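Local coordinates for outer membrane protein Omp121 (Bacteroides thetaiotaomicron, PDB 5FQ8) that probably imports a nutrient substrate across the bacterial outer membrane as a TonB-dependent receptor, a transmembrane beta-barrel closed by an internal plug domain, at residues K51-R56 with N134-A139; V103-P108 with I164-G169; G176-G181 with S258-G263; Y270-S275 with Y293-R298; S310-A315 with E382-K387. All coordinates share one frame; numbering follows the deposited sequence.

Contact 1 of 5, residues K51-R56 with N134-A139; sequences KIAESR and NPDDVA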
# COMPACT_ATOMS: atom_id res chain seq x y z
N LYS B 51 31.01 -27.82 22.36
CA LYS B 51 30.61 -28.53 21.16
C LYS B 51 29.67 -27.70 20.31
O LYS B 51 29.78 -27.68 19.08
CB LYS B 51 29.96 -29.86 21.50
CG LYS B 51 30.92 -30.98 21.64
CD LYS B 51 30.38 -32.22 20.98
CE LYS B 51 30.24 -32.01 19.48
NZ LYS B 51 29.84 -33.27 18.78
N ILE B 52 28.71 -27.03 20.96
CA ILE B 52 27.81 -26.13 20.24
C ILE B 52 28.61 -25.16 19.40
O ILE B 52 28.32 -24.96 18.22
CB ILE B 52 26.91 -25.37 21.23
CG1 ILE B 52 26.21 -26.32 22.19
CG2 ILE B 52 25.90 -24.59 20.48
CD1 ILE B 52 25.11 -27.07 21.57
N ALA B 53 29.65 -24.59 19.98
CA ALA B 53 30.30 -23.42 19.41
C ALA B 53 31.52 -23.73 18.58
O ALA B 53 31.92 -22.89 17.77
CB ALA B 53 30.69 -22.46 20.53
N GLU B 54 32.14 -24.90 18.75
CA GLU B 54 33.38 -25.17 18.03
C GLU B 54 33.19 -25.03 16.53
O GLU B 54 34.13 -24.66 15.82
CB GLU B 54 33.90 -26.56 18.37
CG GLU B 54 32.91 -27.68 18.08
CD GLU B 54 33.55 -29.06 18.08
OE1 GLU B 54 34.75 -29.15 18.41
OE2 GLU B 54 32.85 -30.04 17.75
N SER B 55 31.98 -25.29 16.04
CA SER B 55 31.72 -25.28 14.61
C SER B 55 31.67 -23.87 14.04
O SER B 55 31.81 -23.71 12.82
CB SER B 55 30.42 -26.02 14.32
OG SER B 55 30.34 -26.37 12.96
N ARG B 56 31.48 -22.86 14.88
CA ARG B 56 31.44 -21.44 14.50
C ARG B 56 30.34 -21.16 13.49
O ARG B 56 30.42 -20.20 12.72
CB ARG B 56 32.78 -20.94 13.96
CG ARG B 56 33.93 -21.02 14.93
CD ARG B 56 33.53 -20.57 16.32
NE ARG B 56 33.35 -19.13 16.42
CZ ARG B 56 32.90 -18.53 17.51
NH1 ARG B 56 32.58 -19.24 18.56
NH2 ARG B 56 32.76 -17.22 17.53
N ASN B 134 23.28 -16.29 20.58
CA ASN B 134 24.69 -16.34 20.23
C ASN B 134 25.29 -17.61 20.81
O ASN B 134 25.34 -17.75 22.04
CB ASN B 134 25.41 -15.12 20.77
CG ASN B 134 26.92 -15.26 20.73
OD1 ASN B 134 27.48 -16.07 20.00
ND2 ASN B 134 27.58 -14.43 21.51
N PRO B 135 25.78 -18.54 19.99
CA PRO B 135 26.29 -19.80 20.53
C PRO B 135 27.40 -19.64 21.54
O PRO B 135 27.47 -20.43 22.49
CB PRO B 135 26.77 -20.54 19.28
CG PRO B 135 26.96 -19.48 18.25
CD PRO B 135 25.96 -18.44 18.53
N ASP B 136 28.25 -18.61 21.39
CA ASP B 136 29.32 -18.41 22.36
C ASP B 136 28.81 -18.20 23.77
O ASP B 136 29.59 -18.33 24.72
CB ASP B 136 30.18 -17.22 21.94
CG ASP B 136 31.13 -17.55 20.83
OD1 ASP B 136 31.49 -18.73 20.67
OD2 ASP B 136 31.52 -16.62 20.10
N ASP B 137 27.53 -17.89 23.96
CA ASP B 137 26.98 -17.68 25.29
C ASP B 137 26.44 -18.95 25.91
O ASP B 137 25.99 -18.92 27.05
CB ASP B 137 25.83 -16.68 25.25
CG ASP B 137 26.29 -15.26 25.19
OD1 ASP B 137 27.39 -14.97 25.70
OD2 ASP B 137 25.54 -14.43 24.65
N VAL B 138 26.44 -20.07 25.18
CA VAL B 138 25.76 -21.26 25.68
C VAL B 138 26.71 -22.04 26.57
O VAL B 138 27.83 -22.37 26.18
CB VAL B 138 25.24 -22.12 24.53
CG1 VAL B 138 24.46 -23.28 25.10
CG2 VAL B 138 24.39 -21.29 23.63
N ALA B 139 26.26 -22.32 27.79
CA ALA B 139 27.01 -23.24 28.63
C ALA B 139 26.55 -24.66 28.37
O ALA B 139 27.34 -25.54 28.01
CB ALA B 139 26.84 -22.88 30.10
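R56 and D136 make the tight half of this contact. The guanidinium meets the carboxylate end-on in a two-pronged salt bridge, with NH1 of R56 donating to OD1 of D136 at 2.4 Å and NH2 of R56 to OD2 of D136 at 2.9 Å. Both carboxylate oxygens use their syn lone pairs, and the two planes lie only 19° apart, which probably limits the rotation of both groups. At R56 the backbone first departs from helical angles, with positive phi; its chain starts away from the partner segment and must bend at chi2 and chi3 to bring the guanidinium back. Both segments belong to the plug domain of this TonB-dependent receptor. An Asx turn, D136 N to N134 OD1 at 3.0 Å, opens the short 3-10 segment that presents the aspartate. Along the helix itself, at I52 and A53, the packing is looser: I52 CG2 stays 4.3 Å from P135 CB, and A53 CB comes to 3.8 Å from D136 OD1. I52, P135 and D136 are buried here, whereas A53 and R56 remain partly exposed. D136 OD2 also accepts from S258 OG, and R56 touches N180, both on barrel strands.

Contact 2 of 5, residues V103-P108 with I164-G169; sequences VVDGVP and ITTKSG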
# COMPACT_ATOMS: atom_id res chain seq x y z
N VAL B 103 13.67 -23.07 25.53
CA VAL B 103 13.60 -22.47 26.86
C VAL B 103 15.00 -22.04 27.27
O VAL B 103 15.91 -22.86 27.28
CB VAL B 103 13.02 -23.46 27.89
CG1 VAL B 103 12.93 -22.83 29.23
CG2 VAL B 103 11.66 -23.93 27.46
N VAL B 104 15.19 -20.77 27.61
CA VAL B 104 16.54 -20.24 27.70
C VAL B 104 17.03 -20.08 29.15
O VAL B 104 18.10 -20.57 29.48
CB VAL B 104 16.70 -18.93 26.91
CG1 VAL B 104 17.91 -18.21 27.37
CG2 VAL B 104 16.87 -19.27 25.45
N ASP B 105 16.30 -19.42 30.03
CA ASP B 105 16.91 -19.34 31.37
C ASP B 105 16.04 -19.20 32.62
O ASP B 105 16.40 -18.41 33.47
CB ASP B 105 17.89 -18.15 31.42
CG ASP B 105 19.33 -18.54 31.09
OD1 ASP B 105 19.78 -19.63 31.46
OD2 ASP B 105 20.03 -17.71 30.45
N GLY B 106 14.95 -19.94 32.78
CA GLY B 106 14.33 -20.79 31.79
C GLY B 106 12.99 -20.16 31.46
O GLY B 106 11.99 -20.39 32.13
N VAL B 107 13.01 -19.33 30.43
CA VAL B 107 11.84 -18.64 29.93
C VAL B 107 11.65 -19.05 28.48
O VAL B 107 12.63 -19.11 27.74
CB VAL B 107 12.00 -17.12 30.04
CG1 VAL B 107 10.82 -16.42 29.37
CG2 VAL B 107 12.15 -16.73 31.49
N PRO B 108 10.43 -19.35 28.04
CA PRO B 108 10.24 -19.69 26.63
C PRO B 108 10.78 -18.61 25.72
O PRO B 108 10.66 -17.42 25.99
CB PRO B 108 8.72 -19.81 26.52
CG PRO B 108 8.29 -20.23 27.87
CD PRO B 108 9.20 -19.54 28.82
N ILE B 164 18.21 -24.45 26.97
CA ILE B 164 19.53 -23.86 26.87
C ILE B 164 19.88 -23.20 28.20
O ILE B 164 19.00 -22.73 28.93
CB ILE B 164 19.59 -22.87 25.69
CG1 ILE B 164 19.50 -23.64 24.38
CG2 ILE B 164 20.85 -22.05 25.70
CD1 ILE B 164 19.70 -22.77 23.18
N THR B 165 21.17 -23.23 28.57
CA THR B 165 21.64 -22.57 29.77
C THR B 165 22.87 -21.74 29.43
O THR B 165 23.85 -22.26 28.90
CB THR B 165 21.97 -23.56 30.89
OG1 THR B 165 20.79 -24.30 31.23
CG2 THR B 165 22.43 -22.83 32.10
N THR B 166 22.81 -20.46 29.74
CA THR B 166 23.83 -19.51 29.33
C THR B 166 24.92 -19.37 30.39
O THR B 166 24.73 -19.70 31.56
CB THR B 166 23.17 -18.17 29.04
OG1 THR B 166 22.26 -17.87 30.10
CG2 THR B 166 22.38 -18.25 27.77
N LYS B 167 26.08 -18.88 29.97
CA LYS B 167 27.23 -18.80 30.87
C LYS B 167 27.04 -17.72 31.92
O LYS B 167 26.40 -16.70 31.69
CB LYS B 167 28.50 -18.52 30.07
CG LYS B 167 28.95 -19.65 29.17
CD LYS B 167 29.94 -19.17 28.15
CE LYS B 167 30.53 -20.30 27.35
NZ LYS B 167 31.55 -19.85 26.36
N SER B 168 27.62 -17.95 33.10
CA SER B 168 27.54 -16.99 34.19
C SER B 168 28.91 -16.46 34.57
O SER B 168 29.65 -15.98 33.71
CB SER B 168 26.87 -17.61 35.41
OG SER B 168 25.66 -18.23 35.05
N GLY B 169 29.28 -16.55 35.84
CA GLY B 169 30.42 -15.84 36.37
C GLY B 169 31.63 -16.71 36.68
O GLY B 169 31.60 -17.93 36.66
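A single backbone hydrogen bond ties the segments directly: I164 N donates to V103 O at 2.8 Å, with an N-H...O angle of 165° and the donor nearly along the C=O axis. This is a link between parallel strands at the point where 101-103 runs out into a loop. Beyond it the D105 side chain crosses T166 obliquely. T166 holds OG1 between its backbone N and carbonyl carbon, which puts CG2 anti to that carbon. V104 CG1 approaches this methyl, T166 CG2, loosely at 4.5 Å. One carboxylate oxygen, OD1 of D105, lies 3.9 Å from T165 CA. The loop around D105 is shaped by the bond from V104 N to V107 O (3.1 Å) and by a cis peptide before G106. Further out, K387 NZ on the barrel wall donates to D105 O, while I164 packs on V60 and I133. Strand 161-166 lies inside the plug's mixed sheet, between 101-103 at the sheet's edge and the antiparallel 138-144, whose V138 and M141 also touch I164.

Contact 3 of 5, residues G176-G181 with S258-G263; sequences GIEYNG and SLSFNG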
# COMPACT_ATOMS: atom_id res chain seq x y z
N GLY B 176 38.97 -11.77 32.55
CA GLY B 176 37.68 -12.34 32.21
C GLY B 176 37.13 -11.92 30.86
O GLY B 176 35.92 -11.77 30.70
N ILE B 177 38.01 -11.74 29.88
CA ILE B 177 37.63 -11.34 28.54
C ILE B 177 37.99 -12.47 27.59
O ILE B 177 39.15 -12.84 27.49
CB ILE B 177 38.34 -10.05 28.11
CG1 ILE B 177 38.01 -8.90 29.05
CG2 ILE B 177 37.95 -9.69 26.69
CD1 ILE B 177 38.80 -7.65 28.74
N GLU B 178 36.99 -12.98 26.88
CA GLU B 178 37.19 -13.98 25.84
C GLU B 178 36.77 -13.41 24.50
O GLU B 178 35.64 -12.95 24.34
CB GLU B 178 36.38 -15.23 26.14
CG GLU B 178 36.51 -16.30 25.09
CD GLU B 178 35.64 -17.48 25.39
OE1 GLU B 178 35.14 -17.57 26.53
OE2 GLU B 178 35.45 -18.32 24.49
N TYR B 179 37.67 -13.45 23.53
CA TYR B 179 37.40 -13.01 22.17
C TYR B 179 37.42 -14.20 21.23
O TYR B 179 38.26 -15.08 21.35
CB TYR B 179 38.41 -12.00 21.72
CG TYR B 179 38.40 -11.68 20.25
CD1 TYR B 179 37.34 -10.99 19.68
CD2 TYR B 179 39.45 -12.05 19.43
CE1 TYR B 179 37.34 -10.69 18.34
CE2 TYR B 179 39.46 -11.74 18.10
CZ TYR B 179 38.40 -11.06 17.55
OH TYR B 179 38.40 -10.76 16.21
N ASN B 180 36.46 -14.24 20.30
CA ASN B 180 36.48 -15.19 19.19
C ASN B 180 36.38 -14.41 17.90
O ASN B 180 35.44 -13.63 17.72
CB ASN B 180 35.33 -16.20 19.29
CG ASN B 180 35.50 -17.16 20.43
OD1 ASN B 180 36.14 -18.19 20.29
ND2 ASN B 180 34.92 -16.83 21.57
N GLY B 181 37.34 -14.60 17.01
CA GLY B 181 37.34 -13.91 15.74
C GLY B 181 37.41 -14.91 14.61
O GLY B 181 38.29 -15.76 14.60
N SER B 258 33.34 -11.89 18.11
CA SER B 258 32.60 -12.14 19.33
C SER B 258 33.46 -11.81 20.54
O SER B 258 34.62 -12.21 20.61
CB SER B 258 32.14 -13.58 19.40
OG SER B 258 31.57 -13.84 20.66
N LEU B 259 32.87 -11.10 21.51
CA LEU B 259 33.54 -10.69 22.73
C LEU B 259 32.70 -11.08 23.94
O LEU B 259 31.48 -11.19 23.84
CB LEU B 259 33.79 -9.19 22.72
CG LEU B 259 35.09 -8.59 23.23
CD1 LEU B 259 36.19 -8.98 22.31
CD2 LEU B 259 34.95 -7.10 23.25
N SER B 260 33.33 -11.27 25.09
CA SER B 260 32.56 -11.49 26.30
C SER B 260 33.35 -11.01 27.52
O SER B 260 34.58 -11.01 27.51
CB SER B 260 32.18 -12.96 26.45
OG SER B 260 33.22 -13.69 27.03
N PHE B 261 32.62 -10.58 28.55
CA PHE B 261 33.20 -10.02 29.77
C PHE B 261 32.55 -10.68 30.98
O PHE B 261 31.33 -10.77 31.05
CB PHE B 261 33.01 -8.51 29.87
CG PHE B 261 33.71 -7.73 28.80
CD1 PHE B 261 33.11 -7.54 27.57
CD2 PHE B 261 34.94 -7.15 29.04
CE1 PHE B 261 33.74 -6.81 26.59
CE2 PHE B 261 35.57 -6.42 28.05
CZ PHE B 261 34.96 -6.25 26.82
N ASN B 262 33.36 -11.09 31.94
CA ASN B 262 32.98 -12.08 32.93
C ASN B 262 33.64 -11.77 34.27
O ASN B 262 34.70 -11.14 34.33
CB ASN B 262 33.39 -13.47 32.42
CG ASN B 262 33.09 -14.59 33.39
OD1 ASN B 262 32.53 -14.39 34.46
ND2 ASN B 262 33.46 -15.79 33.01
N GLY B 263 33.01 -12.21 35.34
CA GLY B 263 33.55 -12.00 36.66
C GLY B 263 32.52 -12.44 37.68
O GLY B 263 31.35 -12.59 37.36
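Y179 sets CG anti to its backbone N (chi1 168°), which swings the ring across to the neighbouring strand. Its CD1 comes 3.5 Å from L259 CD1, meeting it obliquely, and the phenol OH is hydrogen-bonded to N257 OD1. I177 and F261 turn CG1 or CG back beside the backbone N, so they run side by side in the same direction, and I177 CD1 lies 3.5 Å from F261 CE2. An alanine in place of Y179 would remove the ring and hydroxyl, and would probably cost the packing on L259 and the tie to N257. The backbone is best joined at N180 and S258, where N180 N donates to S258 O (2.8 Å, 168°) and S258 N returns to N180 O at 2.8 Å. E178 N reaches S260 O at 3.2 Å, and the return bond from S260 N to E178 O is weak. On the face of E178, N180, S258 and S260, S258 OG bonds to D136 of the plug. On the opposite face F261 meets F388 of the second subunit. The two strands, 173° apart in direction, are antiparallel neighbours in the wall of a transmembrane beta-barrel, one side facing the plug and the other turned outward.

Contact 4 of 5, residues Y270-S275 with Y293-R298; sequences YYVSFS and YTFSAR. With KR0 (3-decanoyloxypropyl decanoate), chain Q.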
# COMPACT_ATOMS: atom_id res chain seq x y z
N TYR B 270 28.42 -11.78 36.90
CA TYR B 270 28.10 -10.80 35.87
C TYR B 270 28.71 -11.25 34.56
O TYR B 270 29.92 -11.50 34.50
CB TYR B 270 28.63 -9.44 36.27
CG TYR B 270 28.00 -8.28 35.54
CD1 TYR B 270 26.62 -8.20 35.40
CD2 TYR B 270 28.78 -7.26 35.03
CE1 TYR B 270 26.04 -7.14 34.74
CE2 TYR B 270 28.21 -6.19 34.37
CZ TYR B 270 26.84 -6.14 34.23
OH TYR B 270 26.25 -5.09 33.58
N TYR B 271 27.89 -11.35 33.51
CA TYR B 271 28.32 -11.72 32.17
C TYR B 271 27.78 -10.71 31.18
O TYR B 271 26.62 -10.30 31.29
CB TYR B 271 27.84 -13.13 31.82
CG TYR B 271 28.60 -13.82 30.72
CD1 TYR B 271 28.35 -13.53 29.39
CD2 TYR B 271 29.57 -14.76 31.00
CE1 TYR B 271 29.04 -14.15 28.39
CE2 TYR B 271 30.27 -15.38 30.00
CZ TYR B 271 29.99 -15.07 28.69
OH TYR B 271 30.68 -15.69 27.67
N VAL B 272 28.61 -10.29 30.23
CA VAL B 272 28.22 -9.34 29.19
C VAL B 272 28.95 -9.70 27.91
O VAL B 272 30.17 -9.83 27.91
CB VAL B 272 28.53 -7.89 29.59
CG1 VAL B 272 28.33 -6.97 28.41
CG2 VAL B 272 27.67 -7.45 30.73
N SER B 273 28.21 -9.84 26.82
CA SER B 273 28.75 -10.37 25.57
C SER B 273 28.23 -9.58 24.38
O SER B 273 27.25 -8.84 24.46
CB SER B 273 28.37 -11.82 25.38
OG SER B 273 26.96 -11.93 25.35
N PHE B 274 28.90 -9.78 23.25
CA PHE B 274 28.57 -9.12 21.99
C PHE B 274 29.01 -10.03 20.86
O PHE B 274 30.09 -10.61 20.91
CB PHE B 274 29.27 -7.77 21.87
CG PHE B 274 29.31 -7.22 20.47
CD1 PHE B 274 28.25 -6.49 19.98
CD2 PHE B 274 30.41 -7.41 19.66
CE1 PHE B 274 28.28 -5.96 18.71
CE2 PHE B 274 30.43 -6.89 18.39
CZ PHE B 274 29.36 -6.16 17.91
N SER B 275 28.18 -10.14 19.83
CA SER B 275 28.53 -10.95 18.67
C SER B 275 28.20 -10.20 17.40
O SER B 275 27.24 -9.43 17.36
CB SER B 275 27.80 -12.28 18.69
OG SER B 275 26.42 -12.05 18.80
N TYR B 293 23.86 -9.08 14.78
CA TYR B 293 24.45 -8.39 15.93
C TYR B 293 23.66 -8.77 17.16
O TYR B 293 22.43 -8.71 17.14
CB TYR B 293 24.44 -6.87 15.79
CG TYR B 293 25.32 -6.25 14.73
CD1 TYR B 293 24.86 -6.04 13.45
CD2 TYR B 293 26.59 -5.80 15.04
CE1 TYR B 293 25.63 -5.45 12.49
CE2 TYR B 293 27.38 -5.21 14.08
CZ TYR B 293 26.89 -5.04 12.81
OH TYR B 293 27.66 -4.45 11.83
N THR B 294 24.33 -9.16 18.23
CA THR B 294 23.68 -9.38 19.50
C THR B 294 24.42 -8.66 20.60
O THR B 294 25.60 -8.34 20.47
CB THR B 294 23.61 -10.86 19.86
OG1 THR B 294 24.93 -11.35 20.13
CG2 THR B 294 23.00 -11.63 18.72
N PHE B 295 23.71 -8.39 21.70
CA PHE B 295 24.29 -7.86 22.91
C PHE B 295 23.56 -8.49 24.08
O PHE B 295 22.34 -8.61 24.03
CB PHE B 295 24.20 -6.34 22.98
CG PHE B 295 24.88 -5.76 24.19
CD1 PHE B 295 26.24 -5.49 24.16
CD2 PHE B 295 24.17 -5.50 25.35
CE1 PHE B 295 26.86 -4.98 25.26
CE2 PHE B 295 24.79 -4.98 26.44
CZ PHE B 295 26.14 -4.72 26.40
N SER B 296 24.28 -8.90 25.11
CA SER B 296 23.67 -9.54 26.27
C SER B 296 24.32 -9.05 27.55
O SER B 296 25.48 -8.65 27.56
CB SER B 296 23.78 -11.05 26.19
OG SER B 296 23.27 -11.65 27.37
N ALA B 297 23.56 -9.09 28.63
CA ALA B 297 24.04 -8.68 29.94
C ALA B 297 23.26 -9.49 30.95
O ALA B 297 22.04 -9.40 30.99
CB ALA B 297 23.86 -7.19 30.16
N ARG B 298 23.95 -10.28 31.75
CA ARG B 298 23.31 -11.20 32.67
C ARG B 298 23.98 -11.07 34.02
O ARG B 298 25.21 -11.09 34.12
CB ARG B 298 23.41 -12.63 32.16
CG ARG B 298 22.54 -12.90 30.98
CD ARG B 298 22.80 -14.23 30.39
NE ARG B 298 23.72 -14.14 29.27
CZ ARG B 298 24.78 -14.91 29.12
NH1 ARG B 298 25.06 -15.81 30.04
NH2 ARG B 298 25.57 -14.77 28.08
C1 KR0 Q . 28.93 6.18 13.62
O1 KR0 Q . 29.80 5.15 14.06
C2 KR0 Q . 27.65 5.94 14.40
C3 KR0 Q . 27.05 4.58 14.08
C4 KR0 Q . 28.94 -1.38 14.99
O4 KR0 Q . 27.61 3.51 14.83
C5 KR0 Q . 27.50 2.18 14.24
C6 KR0 Q . 30.06 -1.16 16.03
C7 KR0 Q . 31.21 5.33 14.33
C8 KR0 Q . 30.15 -2.34 17.01
O8 KR0 Q . 27.10 2.11 13.09
C9 KR0 Q . 31.20 -2.23 18.12
O9 KR0 Q . 31.56 6.23 15.07
C10 KR0 Q . 27.84 0.92 15.00
C11 KR0 Q . 28.56 -0.14 14.17
C12 KR0 Q . 32.24 4.41 13.70
C13 KR0 Q . 32.34 3.09 14.47
C14 KR0 Q . 31.15 -3.45 19.03
C15 KR0 Q . 31.78 -3.26 20.41
C16 KR0 Q . 30.96 -3.94 21.48
C17 KR0 Q . 33.19 3.20 15.73
C18 KR0 Q . 32.63 2.34 16.85
C19 KR0 Q . 33.46 1.08 17.10
C20 KR0 Q . 34.36 1.21 18.33
C21 KR0 Q . 34.87 -0.13 18.85
C22 KR0 Q . 35.77 0.04 20.07
C23 KR0 Q . 36.24 -1.26 20.69
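Strands 268-280 and 289-303 form a beta hairpin in the transmembrane barrel wall, regularly antiparallel here. Three hydrogen-bonded pairs, Y271 with R298, S273 with S296 and S275 with T294, give six backbone bonds; the straightest is Y271 N to R298 O (2.8 Å, 169°). On the plug-facing side, R298 and Y271 run side by side with guanidinium and ring planes 29° apart, and Y271 CG sits over the guanidinium face. NH2 of R298 lies 3.3 Å from CD1 of Y271. R298 bends at chi3, and its NE donates in plane to S296 OG at 3.2 Å, while NH2 forms a salt bridge with D137 of the plug. These two bonds probably hold the buried guanidinium in place; S296 OG is also hydrogen-bonded to N313 OD1. The other face is apolar: V272 CG1 lies 3.7 Å from F295 CZ, V272 CG2 packs on A297 CB, and F388 of the second subunit touches both V272 and F295. F274 CZ reaches the edge of the Y293 ring, 4.0 Å from Y293 CD2. A decanoyl chain of the bound 3-decanoyloxypropyl decanoate covers one face of the F274 ring, its C14 standing 3.4 Å from F274 CZ.

Contact 5 of 5, residues S310-A315 with E382-K387; sequences SSLNYA and ERFYGK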
# COMPACT_ATOMS: atom_id res chain seq x y z
N SER B 310 18.86 -11.29 36.58
CA SER B 310 18.21 -10.68 35.44
C SER B 310 19.06 -10.84 34.20
O SER B 310 20.29 -10.72 34.26
CB SER B 310 17.94 -9.21 35.69
OG SER B 310 17.66 -8.59 34.47
N SER B 311 18.40 -11.10 33.08
CA SER B 311 19.05 -11.28 31.79
C SER B 311 18.32 -10.41 30.78
O SER B 311 17.09 -10.41 30.76
CB SER B 311 18.98 -12.76 31.37
OG SER B 311 19.47 -12.97 30.06
N LEU B 312 19.06 -9.66 29.97
CA LEU B 312 18.47 -8.80 28.94
C LEU B 312 19.31 -8.86 27.68
O LEU B 312 20.51 -8.61 27.71
CB LEU B 312 18.35 -7.35 29.41
CG LEU B 312 17.60 -7.07 30.71
CD1 LEU B 312 17.75 -5.64 31.05
CD2 LEU B 312 16.16 -7.41 30.56
N ASN B 313 18.66 -9.13 26.55
CA ASN B 313 19.34 -9.40 25.30
C ASN B 313 18.69 -8.61 24.18
O ASN B 313 17.47 -8.49 24.13
CB ASN B 313 19.29 -10.88 24.97
CG ASN B 313 19.57 -11.76 26.16
OD1 ASN B 313 20.67 -12.26 26.32
ND2 ASN B 313 18.58 -11.95 27.01
N TYR B 314 19.51 -8.08 23.28
CA TYR B 314 19.05 -7.39 22.08
C TYR B 314 19.65 -8.09 20.88
O TYR B 314 20.81 -8.51 20.92
CB TYR B 314 19.46 -5.91 22.11
CG TYR B 314 19.41 -5.16 20.79
CD1 TYR B 314 18.27 -4.50 20.40
CD2 TYR B 314 20.52 -5.08 19.97
CE1 TYR B 314 18.22 -3.80 19.21
CE2 TYR B 314 20.48 -4.37 18.79
CZ TYR B 314 19.33 -3.74 18.42
OH TYR B 314 19.28 -3.04 17.24
N ALA B 315 18.85 -8.25 19.84
CA ALA B 315 19.27 -8.93 18.62
C ALA B 315 18.90 -8.09 17.42
O ALA B 315 17.78 -7.58 17.34
CB ALA B 315 18.65 -10.31 18.52
N GLU B 382 14.60 -5.99 14.67
CA GLU B 382 15.13 -5.59 15.97
C GLU B 382 14.36 -6.35 17.03
O GLU B 382 13.15 -6.51 16.92
CB GLU B 382 15.00 -4.10 16.18
CG GLU B 382 16.27 -3.32 15.86
CD GLU B 382 16.06 -1.83 15.76
OE1 GLU B 382 15.30 -1.39 14.87
OE2 GLU B 382 16.65 -1.11 16.58
N ARG B 383 15.06 -6.85 18.05
CA ARG B 383 14.43 -7.78 18.98
C ARG B 383 15.02 -7.62 20.37
O ARG B 383 16.24 -7.62 20.52
CB ARG B 383 14.61 -9.23 18.53
CG ARG B 383 14.11 -10.24 19.52
CD ARG B 383 14.17 -11.64 18.96
NE ARG B 383 13.65 -12.63 19.89
CZ ARG B 383 13.75 -13.92 19.69
NH1 ARG B 383 14.35 -14.36 18.60
NH2 ARG B 383 13.27 -14.78 20.58
N PHE B 384 14.16 -7.53 21.37
CA PHE B 384 14.58 -7.47 22.76
C PHE B 384 13.89 -8.57 23.55
O PHE B 384 12.67 -8.72 23.47
CB PHE B 384 14.26 -6.10 23.37
CG PHE B 384 14.33 -6.09 24.85
CD1 PHE B 384 15.55 -6.00 25.50
CD2 PHE B 384 13.19 -6.20 25.61
CE1 PHE B 384 15.62 -6.00 26.87
CE2 PHE B 384 13.25 -6.22 26.99
CZ PHE B 384 14.47 -6.12 27.62
N TYR B 385 14.66 -9.35 24.30
CA TYR B 385 14.06 -10.34 25.17
C TYR B 385 14.85 -10.40 26.46
O TYR B 385 16.00 -9.96 26.52
CB TYR B 385 13.98 -11.72 24.51
CG TYR B 385 15.29 -12.34 24.12
CD1 TYR B 385 15.94 -11.98 22.97
CD2 TYR B 385 15.85 -13.33 24.91
CE1 TYR B 385 17.13 -12.57 22.62
CE2 TYR B 385 17.03 -13.92 24.57
CZ TYR B 385 17.67 -13.54 23.43
OH TYR B 385 18.86 -14.13 23.08
N GLY B 386 14.23 -10.93 27.51
CA GLY B 386 14.96 -11.10 28.75
C GLY B 386 14.10 -11.73 29.83
O GLY B 386 12.99 -12.18 29.58
N LYS B 387 14.65 -11.75 31.05
CA LYS B 387 13.90 -12.29 32.17
C LYS B 387 14.32 -11.63 33.46
O LYS B 387 15.36 -11.00 33.55
CB LYS B 387 14.07 -13.80 32.27
CG LYS B 387 15.34 -14.23 32.94
CD LYS B 387 15.08 -15.43 33.81
CE LYS B 387 16.24 -15.70 34.74
NZ LYS B 387 16.09 -16.98 35.48
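Y385 O is held by two donors from one residue: N313 N, at 2.8 Å and nearly along the C=O axis, and N313 ND2, at 3.3 Å from above the carbonyl plane. Y385 N donates back to N313 O, closing a hydrogen-bonded antiparallel pair. The same asparagine lies over the tyrosine ring, its CB 3.7 Å from the ring centroid in a CH-pi contact, with amide and ring planes 13° apart. Y385 adopts the crowded chi1 (62°), CG between the backbone N and the carbonyl carbon, which lays the ring under N313. An alanine in place of Y385 would take away this ring face and would probably leave the N313 amide less firmly placed. N313 OD1 accepts from S296 OG. On the other face, L312 CD2 meets the edge of the F384 ring, 3.6 Å from F384 CZ. A CB on G386 would run into S311 O and L312 CD2, so the close approach depends on glycine. The F384 ring meets F384 of the second subunit, and E382 forms a salt bridge with R453 of that subunit. Strand 306-320 is flanked by 289-303, and 376-394 by 398-417, while K387 NZ reaches inward to D105 O in the plug loop.

Overall arrangement
Contacts 1 and 2 belong to the plug and share its mixed sheet, where strands 138-144 and 161-166 are neighbours. Contacts 3, 4 and 5 are successive pairings around the barrel wall: 252-264 pairs onward with 268-280, and 289-303 with 306-320. Contacts 1 and 5 are buried, contacts 2, 3 and 4 partly so. Contact 1 is carried by a salt bridge and contact 2 is sparsely bonded; the barrel contacts rest on ladders of backbone bonds, with mostly polar side chains inward and mostly apolar ones outward. Plug and barrel meet through polar groups: contact 1 reaches contacts 3 and 4 through its aspartates, and contact 5 reaches contact 2 through a lysine. Contacts 3, 4 and 5 also touch the second subunit through their outer faces.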